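Local coordinates for probable eukaryotic D-amino acid tRNA deacylase, LMAJ005534AAA (Leishmania major, PDB 1TC5), which probably hydrolyses the ester of D-aminoacyl-tRNAs, such as D-tyrosyl-tRNA(Tyr), releasing the D-amino acid and free tRNA, and works as a homodimer, at the interface of chains A and B. Residues are numbered along the deposited sequence; one frame, centred on the assembly and turned at random. Chains: chain A/B, Probable eukaryotic D-amino acid tRNA deacylase, LMAJ005534AAA.

The interface of chains A and B. Residues chain A 69-70, 188-190, 192; chain B 101-102, 104, 111, 113.
B:Ser101 reaches across the dimer interface and gives its hydroxyl OG to the backbone carbonyl O of A:Thr189 at 2.6 Å. OG comes in at 128° at the carbonyl oxygen, but 34° out of the carbonyl plane. With chi1 at 51°, OG sits between B:Ser101's own backbone N and carbonyl carbon, a crowded position that places it for this bond. CB of the same serine rests 3.6 Å from CD1 of A:Phe188; on the other side of the serine, CG2 of A:Thr189 lies alongside CD2 of B:Leu102.

A:His190 is the flat group in the middle. Its NE2 meets CZ of B:Phe113 at 3.5 Å, the two side chains crossing at about a right angle, while its CD2 comes tip to tip with CG1 of B:Val111. CB of B:Ser101 and CG2 of A:Ile70 lie on opposite faces of the imidazole, both toward the rim. The other branch of B:Val111, CG2, faces CZ of A:Phe192 and CG1 of A:Ile70.

Within chain A the imidazole is also steadied by a bent bond, A:His190 ND1 donating to A:Phe188 O at 2.8 Å, well out of the ring plane. Its CE1 sits over the centre of the A:Phe188 ring. On the chain B side, B:Val111 CG1 lies over one face of B:Phe113. Farther out, water 1 bridges O of A:Lys69 and N of B:Val111.

The patch joins strand 190-193 of chain A, the loop before it and the loop after helix 55-67 to chain B's 3-10 helix 100-103, strand 110-112 and the residue just past it. The A:Thr189 and B:Ser101 segments look like divergent counterparts of the DTD Gly-Pro and SQxTL motifs, so this is probably an active-site region, repeated by the two-fold.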
loop_
_atom_site.group_PDB
_atom_site.type_symbol
_atom_site.label_atom_id
_atom_site.label_comp_id
_atom_site.label_asym_id
_atom_site.label_seq_id
_atom_site.Cartn_x
_atom_site.Cartn_y
_atom_site.Cartn_z
ATOM N N LYS A 69 14.275 -4.305 12.121
ATOM C CA LYS A 69 13.781 -5.645 11.835
ATOM C C LYS A 69 12.281 -5.544 11.708
ATOM O O LYS A 69 11.598 -5.326 12.684
ATOM C CB LYS A 69 14.178 -6.607 12.940
ATOM C CG LYS A 69 15.713 -6.738 13.108
ATOM C CD LYS A 69 16.082 -7.605 14.329
ATOM C CE LYS A 69 17.593 -7.683 14.552
ATOM N NZ LYS A 69 18.196 -8.950 14.054
ATOM N N ILE A 70 11.777 -5.654 10.485
ATOM C CA ILE A 70 10.360 -5.444 10.216
ATOM C C ILE A 70 9.706 -6.705 9.694
ATOM O O ILE A 70 8.756 -7.182 10.285
ATOM C CB ILE A 70 10.176 -4.296 9.185
ATOM C CG1 ILE A 70 10.827 -3.008 9.701
ATOM C CG2 ILE A 70 8.678 -4.065 8.910
ATOM C CD1 ILE A 70 11.111 -1.977 8.591
ATOM N N PHE A 188 1.881 -7.256 5.105
ATOM C CA PHE A 188 2.346 -6.894 6.458
ATOM C C PHE A 188 2.732 -5.414 6.512
ATOM O O PHE A 188 3.819 -5.019 6.952
ATOM C CB PHE A 188 3.518 -7.794 6.820
ATOM C CG PHE A 188 3.876 -7.842 8.274
ATOM C CD1 PHE A 188 2.950 -7.615 9.285
ATOM C CD2 PHE A 188 5.186 -8.197 8.633
ATOM C CE1 PHE A 188 3.322 -7.712 10.606
ATOM C CE2 PHE A 188 5.557 -8.300 9.935
ATOM C CZ PHE A 188 4.619 -8.055 10.935
ATOM N N THR A 189 1.803 -4.592 6.046
ATOM C CA THR A 189 2.093 -3.214 5.740
ATOM C C THR A 189 2.451 -2.431 6.995
ATOM O O THR A 189 1.760 -2.512 7.978
ATOM C CB THR A 189 0.865 -2.579 4.998
ATOM O OG1 THR A 189 0.558 -3.384 3.842
ATOM C CG2 THR A 189 1.215 -1.203 4.452
ATOM N N HIS A 190 3.570 -1.714 6.939
ATOM C CA HIS A 190 3.922 -0.773 7.986
ATOM C C HIS A 190 3.846 0.655 7.433
ATOM O O HIS A 190 3.986 0.888 6.219
ATOM C CB HIS A 190 5.300 -1.087 8.545
ATOM C CG HIS A 190 5.367 -2.360 9.350
ATOM N ND1 HIS A 190 5.346 -3.618 8.771
ATOM C CD2 HIS A 190 5.463 -2.564 10.685
ATOM C CE1 HIS A 190 5.444 -4.535 9.718
ATOM N NE2 HIS A 190 5.514 -3.922 10.888
ATOM N N PHE A 192 5.520 4.291 8.718
ATOM C CA PHE A 192 6.377 5.046 9.630
ATOM C C PHE A 192 6.469 6.497 9.234
ATOM O O PHE A 192 6.702 6.810 8.061
ATOM C CB PHE A 192 7.793 4.501 9.623
ATOM C CG PHE A 192 7.914 3.066 10.050
ATOM C CD1 PHE A 192 7.041 2.490 10.976
ATOM C CD2 PHE A 192 8.948 2.288 9.544
ATOM C CE1 PHE A 192 7.198 1.146 11.366
ATOM C CE2 PHE A 192 9.112 0.960 9.952
ATOM C CZ PHE A 192 8.229 0.393 10.849
ATOM N N SER B 101 -0.877 -4.124 11.225
ATOM C CA SER B 101 0.519 -3.712 11.292
ATOM C C SER B 101 0.758 -2.235 10.955
ATOM O O SER B 101 1.836 -1.702 11.247
ATOM C CB SER B 101 1.348 -4.604 10.357
ATOM O OG SER B 101 0.785 -4.649 9.067
ATOM N N LEU B 102 -0.234 -1.580 10.349
ATOM C CA LEU B 102 -0.216 -0.125 10.093
ATOM C C LEU B 102 -0.051 0.723 11.364
ATOM O O LEU B 102 0.314 1.889 11.278
ATOM C CB LEU B 102 -1.503 0.328 9.388
ATOM C CG LEU B 102 -1.709 -0.101 7.929
ATOM C CD1 LEU B 102 -3.115 0.208 7.496
ATOM C CD2 LEU B 102 -0.667 0.552 6.976
ATOM N N GLY B 104 1.997 -0.290 13.809
ATOM C CA GLY B 104 3.373 -0.499 14.240
ATOM C C GLY B 104 4.193 0.794 14.270
ATOM O O GLY B 104 4.003 1.683 13.417
ATOM N N VAL B 111 10.074 -3.303 15.843
ATOM C CA VAL B 111 8.752 -2.703 15.720
ATOM C C VAL B 111 7.906 -3.125 16.937
ATOM O O VAL B 111 7.877 -4.300 17.315
ATOM C CB VAL B 111 7.995 -3.136 14.399
ATOM C CG1 VAL B 111 6.626 -2.527 14.318
ATOM C CG2 VAL B 111 8.805 -2.818 13.146
ATOM N N PHE B 113 3.939 -2.937 18.596
ATOM C CA PHE B 113 2.557 -2.896 18.169
ATOM C C PHE B 113 1.585 -2.519 19.298
ATOM O O PHE B 113 0.411 -2.894 19.279
ATOM C CB PHE B 113 2.168 -4.247 17.583
ATOM C CG PHE B 113 2.866 -4.556 16.277
ATOM C CD1 PHE B 113 2.574 -3.815 15.124
ATOM C CD2 PHE B 113 3.837 -5.549 16.211
ATOM C CE1 PHE B 113 3.189 -4.085 13.930
ATOM C CE2 PHE B 113 4.493 -5.830 14.998
ATOM C CZ PHE B 113 4.178 -5.100 13.858
HETATM O O HOH W 1 10.538 -6.045 14.936
#